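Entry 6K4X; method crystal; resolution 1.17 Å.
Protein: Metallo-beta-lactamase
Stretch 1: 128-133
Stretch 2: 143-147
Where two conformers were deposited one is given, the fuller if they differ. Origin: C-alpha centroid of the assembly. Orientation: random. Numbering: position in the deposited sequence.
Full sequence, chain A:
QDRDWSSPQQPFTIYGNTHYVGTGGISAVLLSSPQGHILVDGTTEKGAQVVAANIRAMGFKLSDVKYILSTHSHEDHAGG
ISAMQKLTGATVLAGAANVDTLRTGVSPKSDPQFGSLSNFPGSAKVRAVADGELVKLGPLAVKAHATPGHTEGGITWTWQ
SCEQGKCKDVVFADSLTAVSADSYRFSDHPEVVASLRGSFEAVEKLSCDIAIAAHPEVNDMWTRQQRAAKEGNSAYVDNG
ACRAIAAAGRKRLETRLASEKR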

# COMPACT_ATOMS: atom_id res chain seq x y z
N ALA A 128 2.85 0.37 15.98
CA ALA A 128 2.45 -0.92 15.43
C ALA A 128 0.94 -1.12 15.51
O ALA A 128 0.28 -0.73 16.47
N VAL A 129 0.42 -1.84 14.52
CA VAL A 129 -0.92 -2.41 14.53
C VAL A 129 -0.82 -3.92 14.31
O VAL A 129 0.11 -4.39 13.66
N ALA A 130 -1.82 -4.65 14.82
CA ALA A 130 -1.89 -6.09 14.71
C ALA A 130 -2.80 -6.51 13.56
O ALA A 130 -3.66 -5.76 13.10
N ASP A 131 -2.64 -7.76 13.14
CA ASP A 131 -3.55 -8.37 12.20
C ASP A 131 -4.98 -8.23 12.70
O ASP A 131 -5.27 -8.56 13.87
N GLY A 132 -5.88 -7.78 11.83
CA GLY A 132 -7.29 -7.66 12.14
C GLY A 132 -7.68 -6.37 12.85
O GLY A 132 -8.85 -6.12 13.08
N GLU A 133 -6.70 -5.53 13.21
CA GLU A 133 -6.98 -4.36 14.04
C GLU A 133 -7.68 -3.26 13.23
O GLU A 133 -7.37 -3.04 12.05
N LYS A 143 -9.31 -1.49 8.35
CA LYS A 143 -8.81 -2.71 8.98
C LYS A 143 -7.43 -3.05 8.43
O LYS A 143 -7.18 -2.92 7.22
N ALA A 144 -6.54 -3.47 9.33
CA ALA A 144 -5.21 -3.97 8.99
C ALA A 144 -5.29 -5.47 8.78
O ALA A 144 -5.81 -6.19 9.62
N HIS A 145 -4.71 -5.95 7.69
CA HIS A 145 -4.54 -7.38 7.42
C HIS A 145 -3.06 -7.67 7.24
O HIS A 145 -2.43 -7.14 6.34
N ALA A 146 -2.50 -8.52 8.10
CA ALA A 146 -1.11 -8.90 7.94
C ALA A 146 -0.95 -9.65 6.62
O ALA A 146 -1.58 -10.69 6.39
N THR A 147 -0.06 -9.14 5.78
CA THR A 147 0.29 -9.79 4.52
C THR A 147 1.80 -9.80 4.37
O THR A 147 2.35 -9.14 3.50

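Ala144 is the center of this contact. Its CB points toward the turn formed by Ala130 to Glu133, lying 3.7 Å from Ala130 O and 3.9 Å from Val129 CG2. A methyl group suits so close an approach to backbone, and Val129, in the m rotamer, supplies the apolar neighbor. The backbone of Ala144 is tied down on both counts: its N donates to Glu133 O (2.9 Å), and its O accepts from Gly132 N (2.7 Å).

Asp131 extends the pairing with its side chain. Its CA-to-CB bond runs sideways, but chi1 in t and chi2 near 38° carry the carboxylate to the strand, where OD1 accepts a hydrogen bond from Ala146 N (2.8 Å). A water also donates to Asp131 OD1 (3.0 Å) and to Ala146 O (2.9 Å), bridging the two residues. The small CB of Ala146 points toward the turn, 3.7 Å from Asp131 OD1.

The type II turn places Gly132 at positive phi, which favors glycine. The CA-to-CB bond of Glu133 points away from the strand; with chi1 and chi2 both t and chi3 at -28°, its OE1 accepts from Ala130 N (2.9 Å), linking the last residue of the turn back to the first. The CA-to-CB bond of Lys143 lies sideways, and its side chain, t, t, m, t in the conformer given, has its aliphatic CG 3.9 Å from Gly132 O, while that of His145 points away, with chi1 in m and chi2 near -101°, and its NE2 is hydrogen-bonded elsewhere in the structure.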

# COMPACT_ATOMS: atom_id res chain seq x y z
CB ALA A 128 3.13 -2.04 16.18
CB VAL A 129 -1.82 -1.79 13.46
CG1 VAL A 129 -2.04 -0.32 13.72
CG2 VAL A 129 -1.31 -2.03 12.05
CB ALA A 130 -2.40 -6.68 16.00
CB ASP A 131 -3.19 -9.84 12.00
CG ASP A 131 -3.98 -10.52 10.90
OD1 ASP A 131 -4.26 -9.91 9.84
OD2 ASP A 131 -4.24 -11.72 11.07
CB GLU A 133 -5.67 -3.84 14.61
CG GLU A 133 -5.81 -2.62 15.50
CD GLU A 133 -4.53 -2.25 16.20
OE1 GLU A 133 -3.71 -3.14 16.46
OE2 GLU A 133 -4.33 -1.06 16.47
CB LYS A 143 -9.78 -3.86 8.74
CG LYS A 143 -9.34 -5.20 9.31
CD LYS A 143 -10.42 -6.25 9.31
CE LYS A 143 -11.61 -5.89 10.17
NZ LYS A 143 -12.66 -6.94 10.07
CB ALA A 144 -4.26 -3.64 10.12
CB HIS A 145 -5.29 -7.82 6.17
CG HIS A 145 -6.74 -7.50 6.22
ND1 HIS A 145 -7.70 -8.44 6.52
CD2 HIS A 145 -7.39 -6.35 5.94
CE1 HIS A 145 -8.88 -7.86 6.45
NE2 HIS A 145 -8.72 -6.58 6.10
CB ALA A 146 -0.65 -9.74 9.10
CB THR A 147 -0.40 -9.15 3.30
OG1 THR A 147 -0.11 -7.75 3.19
CG2 THR A 147 -1.89 -9.33 3.36
O HOH W 1 -4.29 -11.26 7.18